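Local coordinates for protein uridylate kinase (Archaeoglobus fulgidus, PDB 2IJ9) that probably catalyses the reversible transfer of phosphate from ATP to UMP, giving UDP for pyrimidine nucleotide synthesis, at residues 1-11 against 127-137; 30-39 against 99-108. The protein carries 1 engineered substitution. One frame throughout, in Å; residues are numbered along the deposited sequence.

Overall arrangement
Contacts 1 and 2 are two pairs of neighbours in one sheet, side by side in the order 104-107, 34-39, 2-7, 131-136, all parallel; their centres lie about 11 Å apart. Strands 2-7 and 34-39 join them: V3 N makes a probable hydrogen bond to Q34 O at 2.7 Å. A second, also 2.7 Å, runs from F36 N to V3 O. I127 CD1 packs on F36 CE2 at 3.5 Å. Both segments of contact 2 fall in the chain between the two segments of contact 1. The strands run toward the predicted substrate sites: contact 1 ends at residues assigned to ATP, and contact 2 ends close to T110 and G41, assigned to UMP.

Contact 1. Residues 1-11 against 127-137; sequences MKVVLSLGGSV and IKADVFINATN
V3 to L7 pair in parallel with V131 to A135, the two strand axes 4.7 Å apart and their directions differing by 14°. The ladder alternates regularly: V131 N gives to K2 O, V4 N to V131 O, I133 N to V4 O, S6 N to I133 O and, weakly, A135 N to S6 O. Ahead of it, a single carboxylate oxygen takes two donors: D130 OD1 accepts K2 N at 2.6 Å, on its anti side and 33° out of the carboxylate plane, and makes a weak, charged bond to the amino terminus, M1 N, at 3.2 Å. The K2 chain, extended beyond CG, passes K128 O, and NZ gives a hydrogen bond to I127 O, 2.8 Å, nearly along the C=O axis. K128 closes helix 117-126 with a Schellman motif, and the K2 ammonium, on a carbonyl just past that C-terminal end, is probably favoured by the helix dipole. A methionine in place of K2 would probably leave the I127 carbonyl without its charged mate. These are central strands of the amino acid kinase fold; strand 2-7 leads into G8, G9 and S10, where a sulfate lies about 3 Å from G9 at their nearest atoms. G9 and S10, with T136 at the end of the partner strand and N137 just after it, are predicted to bind ATP. On the face covered by helix 117-126, the two branches of V4 part: CG2 meets A129 CB at 3.7 Å and CG1 meets F132 CD1 at 3.8 Å. The F132 ring swings out with CG opposite its backbone N (chi1 177°), which brings its edge to V4 O and S6 CB. On the other face, V3 CG1 touches I133 CD1 at 3.7 Å, and L5 CD1 reaches I133 CG2 and A135 CB, where helix 202-209 packs through I205.

Contact 2. Residues 30-39 against 99-108; sequences AQQNQVFVVV and SKLYRVVVMG
At one end of the sheet of the amino acid kinase fold, V35 to V38 pair in parallel with V104 to M107, which form the outermost strand within this chain. The axes come within 4.7 Å, and five backbone bonds alternate between the strands: V35 N to R103 O, V105 N to V35 O, V37 N to V105 O, M107 N to V37 O and V39 N to M107 O. Just ahead of the ladder, Q34 grips the turn that leads into strand 104-107. Its bend at chi2 (72°) brings the amide round to the turn, where NE2 gives a hydrogen bond to Y102 O at 3.1 Å, lying in both the carbonyl plane and the amide plane. The other end of this buried amide, OE1, takes a weak, 3.3 Å bond from R103 NH1 at the guanidinium edge, with amide and guanidinium planes 53° apart. R103 NH1 also gives a weak bond to S99 O. The F36 ring meets S99, where helix 92-99 ends, obliquely, CZ against S99 CB, while S99 OG is held by E96 O. V38 CG2 and M107 CG lie side by side at 4.0 Å, on the face shared with F36 and V105. On the other face, V104 CG2 touches both A30 CB, at 3.5 Å, and V35 CB, at 3.7 Å, the two met from directions roughly perpendicular. Further along, V39 CG1 meets V106 CG1 at 3.8 Å, the two side chains crossing at about a right angle. Helices 16-32 and 59-80 pack on the face of V35, V37, V104 and V106, helix 117-126 covers F36, V38 and M107, and strand 2-7 continues the sheet beyond strand 34-39.

Contact 1. Residues 1-11 against 127-137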
loop_
_atom_site.group_PDB
_atom_site.type_symbol
_atom_site.label_atom_id
_atom_site.label_comp_id
_atom_site.label_asym_id
_atom_site.label_seq_id
_atom_site.Cartn_x
_atom_site.Cartn_y
_atom_site.Cartn_z
ATOM N N MET B 1 5.849 -7.652 34.244
ATOM C CA MET B 1 5.684 -9.098 33.881
ATOM C C MET B 1 4.367 -9.380 33.113
ATOM O O MET B 1 4.345 -10.177 32.170
ATOM C CB MET B 1 5.809 -9.985 35.128
ATOM C CG MET B 1 6.001 -11.462 34.837
ATOM S SD MET B 1 4.875 -12.475 35.809
ATOM C CE MET B 1 3.312 -12.263 34.948
ATOM N N LYS B 2 3.270 -8.747 33.519
ATOM C CA LYS B 2 2.075 -8.724 32.680
ATOM C C LYS B 2 2.120 -7.456 31.845
ATOM O O LYS B 2 1.834 -6.359 32.339
ATOM C CB LYS B 2 0.798 -8.753 33.514
ATOM C CG LYS B 2 0.122 -10.105 33.604
ATOM C CD LYS B 2 -1.045 -10.010 34.572
ATOM C CE LYS B 2 -1.952 -11.213 34.477
ATOM N NZ LYS B 2 -3.073 -11.093 35.436
ATOM N N VAL B 3 2.491 -7.604 30.579
ATOM C CA VAL B 3 2.609 -6.450 29.695
ATOM C C VAL B 3 1.426 -6.325 28.757
ATOM O O VAL B 3 1.061 -7.301 28.071
ATOM C CB VAL B 3 3.855 -6.550 28.809
ATOM C CG1 VAL B 3 4.062 -5.246 28.047
ATOM C CG2 VAL B 3 5.073 -6.894 29.640
ATOM N N VAL B 4 0.831 -5.133 28.732
ATOM C CA VAL B 4 -0.043 -4.754 27.621
ATOM C C VAL B 4 0.753 -3.836 26.701
ATOM O O VAL B 4 1.214 -2.770 27.124
ATOM C CB VAL B 4 -1.337 -4.021 28.086
ATOM C CG1 VAL B 4 -2.195 -3.564 26.885
ATOM C CG2 VAL B 4 -2.148 -4.907 28.993
ATOM N N LEU B 5 0.929 -4.261 25.453
ATOM C CA LEU B 5 1.575 -3.436 24.438
ATOM C C LEU B 5 0.537 -2.901 23.474
ATOM O O LEU B 5 -0.360 -3.628 23.032
ATOM C CB LEU B 5 2.613 -4.253 23.670
ATOM C CG LEU B 5 3.326 -3.566 22.510
ATOM C CD1 LEU B 5 4.016 -2.328 23.022
ATOM C CD2 LEU B 5 4.313 -4.526 21.833
ATOM N N SER B 6 0.670 -1.632 23.129
ATOM C CA SER B 6 -0.243 -1.038 22.166
ATOM C C SER B 6 0.506 -0.629 20.896
ATOM O O SER B 6 1.376 0.236 20.932
ATOM C CB SER B 6 -0.958 0.167 22.788
ATOM O OG SER B 6 -2.251 0.351 22.235
ATOM N N LEU B 7 0.170 -1.264 19.779
ATOM C CA LEU B 7 0.694 -0.867 18.490
ATOM C C LEU B 7 -0.396 -0.159 17.701
ATOM O O LEU B 7 -1.352 -0.787 17.265
ATOM C CB LEU B 7 1.180 -2.090 17.732
ATOM C CG LEU B 7 2.277 -2.882 18.423
ATOM C CD1 LEU B 7 2.293 -4.275 17.865
ATOM C CD2 LEU B 7 3.616 -2.199 18.191
ATOM N N GLY B 8 -0.249 1.150 17.531
ATOM C CA GLY B 8 -1.257 1.973 16.876
ATOM C C GLY B 8 -1.234 1.907 15.359
ATOM O O GLY B 8 -0.582 1.030 14.765
ATOM N N GLY B 9 -1.966 2.836 14.740
ATOM C CA GLY B 9 -2.013 2.971 13.285
ATOM C C GLY B 9 -0.825 3.759 12.775
ATOM O O GLY B 9 -0.497 4.820 13.321
ATOM N N SER B 10 -0.208 3.234 11.713
ATOM C CA SER B 10 1.104 3.656 11.183
ATOM C C SER B 10 2.192 2.672 11.621
ATOM O O SER B 10 3.081 2.327 10.838
ATOM C CB SER B 10 1.515 5.084 11.610
ATOM O OG SER B 10 0.521 6.052 11.314
ATOM N N VAL B 11 2.082 2.200 12.864
ATOM C CA VAL B 11 3.221 1.664 13.626
ATOM C C VAL B 11 3.825 0.344 13.098
ATOM O O VAL B 11 4.907 -0.061 13.538
ATOM C CB VAL B 11 2.914 1.656 15.175
ATOM C CG1 VAL B 11 4.183 1.436 16.026
ATOM C CG2 VAL B 11 2.247 2.981 15.593
ATOM N N ILE B 127 -7.287 -7.136 33.226
ATOM C CA ILE B 127 -6.429 -8.251 33.584
ATOM C C ILE B 127 -5.421 -7.909 34.667
ATOM O O ILE B 127 -4.553 -8.731 34.963
ATOM C CB ILE B 127 -5.671 -8.767 32.367
ATOM C CG1 ILE B 127 -4.712 -7.678 31.853
ATOM C CG2 ILE B 127 -6.665 -9.211 31.304
ATOM C CD1 ILE B 127 -3.458 -8.173 31.145
ATOM N N LYS B 128 -5.543 -6.714 35.253
ATOM C CA LYS B 128 -4.585 -6.190 36.247
ATOM C C LYS B 128 -3.154 -6.271 35.722
ATOM O O LYS B 128 -2.367 -7.127 36.164
ATOM C CB LYS B 128 -4.699 -6.925 37.593
ATOM C CG LYS B 128 -5.773 -6.387 38.538
ATOM C CD LYS B 128 -7.139 -7.044 38.295
ATOM C CE LYS B 128 -8.269 -6.314 39.023
ATOM N NZ LYS B 128 -8.559 -4.955 38.455
ATOM N N ALA B 129 -2.826 -5.412 34.758
ATOM C CA ALA B 129 -1.538 -5.524 34.078
ATOM C C ALA B 129 -0.458 -4.846 34.895
ATOM O O ALA B 129 -0.738 -3.879 35.609
ATOM C CB ALA B 129 -1.608 -4.934 32.693
ATOM N N ASP B 130 0.763 -5.372 34.795
ATOM C CA ASP B 130 1.928 -4.811 35.482
ATOM C C ASP B 130 2.414 -3.537 34.809
ATOM O O ASP B 130 2.865 -2.605 35.483
ATOM C CB ASP B 130 3.070 -5.825 35.516
ATOM C CG ASP B 130 2.751 -7.024 36.371
ATOM O OD1 ASP B 130 3.200 -8.132 36.024
ATOM O OD2 ASP B 130 2.046 -6.865 37.390
ATOM N N VAL B 131 2.316 -3.503 33.482
ATOM C CA VAL B 131 2.798 -2.366 32.711
ATOM C C VAL B 131 2.053 -2.224 31.385
ATOM O O VAL B 131 1.918 -3.189 30.611
ATOM C CB VAL B 131 4.367 -2.416 32.516
ATOM C CG1 VAL B 131 4.821 -3.709 31.805
ATOM C CG2 VAL B 131 4.888 -1.168 31.819
ATOM N N PHE B 132 1.550 -1.012 31.153
ATOM C CA PHE B 132 0.936 -0.649 29.882
ATOM C C PHE B 132 1.903 0.145 29.001
ATOM O O PHE B 132 2.147 1.320 29.246
ATOM C CB PHE B 132 -0.334 0.162 30.127
ATOM C CG PHE B 132 -1.007 0.649 28.870
ATOM C CD1 PHE B 132 -0.884 -0.045 27.665
ATOM C CD2 PHE B 132 -1.802 1.788 28.906
ATOM C CE1 PHE B 132 -1.506 0.415 26.519
ATOM C CE2 PHE B 132 -2.444 2.244 27.763
ATOM C CZ PHE B 132 -2.299 1.555 26.569
ATOM N N ILE B 133 2.420 -0.500 27.959
ATOM C CA ILE B 133 3.347 0.135 27.032
ATOM C C ILE B 133 2.633 0.594 25.753
ATOM O O ILE B 133 2.217 -0.216 24.913
ATOM C CB ILE B 133 4.511 -0.807 26.700
ATOM C CG1 ILE B 133 5.161 -1.294 27.995
ATOM C CG2 ILE B 133 5.528 -0.110 25.801
ATOM C CD1 ILE B 133 6.294 -2.253 27.779
ATOM N N ASN B 134 2.489 1.906 25.621
ATOM C CA ASN B 134 1.779 2.499 24.493
ATOM C C ASN B 134 2.736 2.955 23.362
ATOM O O ASN B 134 3.189 4.108 23.335
ATOM C CB ASN B 134 0.892 3.654 24.985
ATOM C CG ASN B 134 0.005 4.199 23.905
ATOM O OD1 ASN B 134 -0.428 3.470 23.005
ATOM N ND2 ASN B 134 -0.278 5.491 23.981
ATOM N N ALA B 135 3.036 2.041 22.438
ATOM C CA ALA B 135 3.998 2.296 21.369
ATOM C C ALA B 135 3.394 3.112 20.236
ATOM O O ALA B 135 2.741 2.563 19.346
ATOM C CB ALA B 135 4.530 0.998 20.836
ATOM N N THR B 136 3.634 4.419 20.269
ATOM C CA THR B 136 3.119 5.339 19.261
ATOM C C THR B 136 4.225 5.790 18.278
ATOM O O THR B 136 5.353 5.288 18.326
ATOM C CB THR B 136 2.350 6.536 19.924
ATOM O OG1 THR B 136 1.902 7.459 18.921
ATOM C CG2 THR B 136 3.215 7.267 20.945
ATOM N N ASN B 137 3.890 6.713 17.376
ATOM C CA ASN B 137 4.845 7.206 16.380
ATOM C C ASN B 137 5.534 8.489 16.835
ATOM O O ASN B 137 6.416 9.011 16.153
ATOM C CB ASN B 137 4.182 7.377 15.001
ATOM C CG ASN B 137 2.765 7.906 15.096
ATOM O OD1 ASN B 137 2.459 8.757 15.937
ATOM N ND2 ASN B 137 1.885 7.393 14.235
#

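Contact 2. Residues 30-39 against 99-108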
loop_
_atom_site.group_PDB
_atom_site.type_symbol
_atom_site.label_atom_id
_atom_site.label_comp_id
_atom_site.label_asym_id
_atom_site.label_seq_id
_atom_site.Cartn_x
_atom_site.Cartn_y
_atom_site.Cartn_z
ATOM N N ALA B 30 8.130 -12.224 25.702
ATOM C CA ALA B 30 7.304 -13.380 26.030
ATOM C C ALA B 30 8.066 -14.554 26.641
ATOM O O ALA B 30 7.465 -15.357 27.364
ATOM C CB ALA B 30 6.547 -13.843 24.814
ATOM N N GLN B 31 9.365 -14.663 26.351
ATOM C CA GLN B 31 10.191 -15.729 26.941
ATOM C C GLN B 31 10.186 -15.618 28.464
ATOM O O GLN B 31 10.012 -16.613 29.170
ATOM C CB GLN B 31 11.641 -15.703 26.429
ATOM C CG GLN B 31 11.830 -15.606 24.919
ATOM C CD GLN B 31 11.607 -16.915 24.163
ATOM O OE1 GLN B 31 11.016 -17.864 24.678
ATOM N NE2 GLN B 31 12.082 -16.958 22.919
ATOM N N GLN B 32 10.360 -14.393 28.950
ATOM C CA GLN B 32 10.344 -14.106 30.382
ATOM C C GLN B 32 8.932 -13.852 30.939
ATOM O O GLN B 32 8.609 -14.296 32.040
ATOM C CB GLN B 32 11.292 -12.932 30.716
ATOM C CG GLN B 32 11.609 -11.972 29.534
ATOM C CD GLN B 32 12.389 -10.711 29.946
ATOM O OE1 GLN B 32 12.211 -9.641 29.359
ATOM N NE2 GLN B 32 13.254 -10.840 30.952
ATOM N N ASN B 33 8.091 -13.160 30.173
ATOM C CA ASN B 33 6.859 -12.581 30.714
ATOM C C ASN B 33 5.585 -12.977 29.988
ATOM O O ASN B 33 5.580 -13.904 29.166
ATOM C CB ASN B 33 6.949 -11.054 30.703
ATOM C CG ASN B 33 8.288 -10.538 31.176
ATOM O OD1 ASN B 33 9.093 -10.063 30.373
ATOM N ND2 ASN B 33 8.537 -10.626 32.481
ATOM N N GLN B 34 4.513 -12.242 30.305
ATOM C CA GLN B 34 3.169 -12.444 29.743
ATOM C C GLN B 34 2.697 -11.202 28.981
ATOM O O GLN B 34 2.462 -10.133 29.573
ATOM C CB GLN B 34 2.179 -12.797 30.857
ATOM C CG GLN B 34 0.745 -13.028 30.393
ATOM C CD GLN B 34 0.554 -14.329 29.626
ATOM O OE1 GLN B 34 1.356 -15.263 29.736
ATOM N NE2 GLN B 34 -0.525 -14.399 28.851
ATOM N N VAL B 35 2.557 -11.358 27.665
ATOM C CA VAL B 35 2.334 -10.227 26.769
ATOM C C VAL B 35 0.964 -10.250 26.097
ATOM O O VAL B 35 0.557 -11.241 25.477
ATOM C CB VAL B 35 3.400 -10.158 25.640
ATOM C CG1 VAL B 35 3.213 -8.889 24.799
ATOM C CG2 VAL B 35 4.823 -10.248 26.200
ATOM N N PHE B 36 0.262 -9.133 26.218
ATOM C CA PHE B 36 -0.919 -8.899 25.423
ATOM C C PHE B 36 -0.572 -7.833 24.401
ATOM O O PHE B 36 0.101 -6.852 24.725
ATOM C CB PHE B 36 -2.052 -8.410 26.318
ATOM C CG PHE B 36 -2.543 -9.443 27.298
ATOM C CD1 PHE B 36 -3.827 -9.969 27.186
ATOM C CD2 PHE B 36 -1.721 -9.885 28.334
ATOM C CE1 PHE B 36 -4.273 -10.916 28.084
ATOM C CE2 PHE B 36 -2.162 -10.828 29.225
ATOM C CZ PHE B 36 -3.442 -11.338 29.106
ATOM N N VAL B 37 -1.014 -8.028 23.164
ATOM C CA VAL B 37 -0.801 -7.042 22.109
ATOM C C VAL B 37 -2.121 -6.573 21.502
ATOM O O VAL B 37 -2.939 -7.384 21.068
ATOM C CB VAL B 37 0.054 -7.607 20.980
ATOM C CG1 VAL B 37 0.292 -6.528 19.948
ATOM C CG2 VAL B 37 1.384 -8.121 21.506
ATOM N N VAL B 38 -2.321 -5.263 21.475
ATOM C CA VAL B 38 -3.476 -4.682 20.802
ATOM C C VAL B 38 -3.072 -3.869 19.552
ATOM O O VAL B 38 -2.560 -2.749 19.650
ATOM C CB VAL B 38 -4.268 -3.774 21.751
ATOM C CG1 VAL B 38 -5.546 -3.250 21.067
ATOM C CG2 VAL B 38 -4.581 -4.511 23.038
ATOM N N VAL B 39 -3.323 -4.428 18.377
ATOM C CA VAL B 39 -3.007 -3.745 17.138
ATOM C C VAL B 39 -4.163 -2.840 16.680
ATOM O O VAL B 39 -5.324 -3.064 17.009
ATOM C CB VAL B 39 -2.664 -4.745 16.024
ATOM C CG1 VAL B 39 -1.853 -5.935 16.578
ATOM C CG2 VAL B 39 -3.921 -5.230 15.370
ATOM N N SER B 99 -4.858 -16.243 27.474
ATOM C CA SER B 99 -3.627 -15.925 28.187
ATOM C C SER B 99 -3.200 -17.063 29.106
ATOM O O SER B 99 -2.035 -17.155 29.484
ATOM C CB SER B 99 -3.787 -14.641 28.988
ATOM O OG SER B 99 -4.547 -14.868 30.157
ATOM N N LYS B 100 -4.153 -17.927 29.450
ATOM C CA LYS B 100 -3.893 -19.083 30.305
ATOM C C LYS B 100 -3.224 -20.230 29.539
ATOM O O LYS B 100 -2.595 -21.091 30.138
ATOM C CB LYS B 100 -5.195 -19.562 30.959
ATOM C CG LYS B 100 -6.030 -18.464 31.622
ATOM C CD LYS B 100 -5.380 -17.916 32.896
ATOM C CE LYS B 100 -6.113 -16.684 33.394
ATOM N NZ LYS B 100 -5.553 -16.127 34.645
ATOM N N LEU B 101 -3.356 -20.233 28.219
ATOM C CA LEU B 101 -2.732 -21.259 27.389
ATOM C C LEU B 101 -1.564 -20.751 26.550
ATOM O O LEU B 101 -0.816 -21.547 25.990
ATOM C CB LEU B 101 -3.759 -21.866 26.446
ATOM C CG LEU B 101 -5.042 -22.317 27.113
ATOM C CD1 LEU B 101 -6.077 -22.659 26.058
ATOM C CD2 LEU B 101 -4.734 -23.493 27.998
ATOM N N TYR B 102 -1.425 -19.432 26.438
ATOM C CA TYR B 102 -0.392 -18.833 25.589
ATOM C C TYR B 102 0.303 -17.670 26.258
ATOM O O TYR B 102 -0.303 -16.967 27.072
ATOM C CB TYR B 102 -0.998 -18.359 24.286
ATOM C CG TYR B 102 -1.508 -19.478 23.432
ATOM C CD1 TYR B 102 -0.639 -20.231 22.660
ATOM C CD2 TYR B 102 -2.858 -19.794 23.402
ATOM C CE1 TYR B 102 -1.101 -21.267 21.866
ATOM C CE2 TYR B 102 -3.334 -20.817 22.601
ATOM C CZ TYR B 102 -2.452 -21.554 21.838
ATOM O OH TYR B 102 -2.917 -22.579 21.051
ATOM N N ARG B 103 1.578 -17.473 25.911
ATOM C CA ARG B 103 2.376 -16.379 26.486
ATOM C C ARG B 103 2.140 -15.060 25.750
ATOM O O ARG B 103 2.410 -13.972 26.276
ATOM C CB ARG B 103 3.872 -16.724 26.527
ATOM C CG ARG B 103 4.220 -17.927 27.389
ATOM C CD ARG B 103 3.602 -17.874 28.795
ATOM N NE ARG B 103 3.093 -19.194 29.178
ATOM C CZ ARG B 103 1.813 -19.481 29.400
ATOM N NH1 ARG B 103 0.889 -18.535 29.319
ATOM N NH2 ARG B 103 1.457 -20.717 29.724
ATOM N N VAL B 104 1.637 -15.160 24.528
ATOM C CA VAL B 104 1.268 -13.976 23.780
ATOM C C VAL B 104 -0.157 -14.072 23.243
ATOM O O VAL B 104 -0.536 -15.041 22.590
ATOM C CB VAL B 104 2.304 -13.637 22.673
ATOM C CG1 VAL B 104 1.747 -12.646 21.672
ATOM C CG2 VAL B 104 3.542 -13.047 23.300
ATOM N N VAL B 105 -0.952 -13.065 23.569
ATOM C CA VAL B 105 -2.260 -12.910 22.985
ATOM C C VAL B 105 -2.258 -11.611 22.195
ATOM O O VAL B 105 -1.737 -10.603 22.652
ATOM C CB VAL B 105 -3.350 -12.916 24.057
ATOM C CG1 VAL B 105 -4.737 -12.685 23.435
ATOM C CG2 VAL B 105 -3.327 -14.247 24.788
ATOM N N VAL B 106 -2.805 -11.659 20.988
ATOM C CA VAL B 106 -2.843 -10.509 20.106
ATOM C C VAL B 106 -4.272 -10.277 19.657
ATOM O O VAL B 106 -4.874 -11.135 19.007
ATOM C CB VAL B 106 -1.984 -10.733 18.837
ATOM C CG1 VAL B 106 -2.008 -9.500 17.969
ATOM C CG2 VAL B 106 -0.539 -11.114 19.196
ATOM N N MET B 107 -4.807 -9.109 19.985
ATOM C CA MET B 107 -6.171 -8.772 19.589
ATOM C C MET B 107 -6.322 -7.457 18.830
ATOM O O MET B 107 -5.475 -6.560 18.911
ATOM C CB MET B 107 -7.085 -8.738 20.814
ATOM C CG MET B 107 -6.748 -7.664 21.825
ATOM S SD MET B 107 -7.709 -7.968 23.297
ATOM C CE MET B 107 -9.324 -7.768 22.569
ATOM N N GLY B 108 -7.440 -7.348 18.119
ATOM C CA GLY B 108 -7.794 -6.113 17.440
ATOM C C GLY B 108 -8.605 -5.275 18.396
ATOM O O GLY B 108 -8.294 -5.220 19.586
#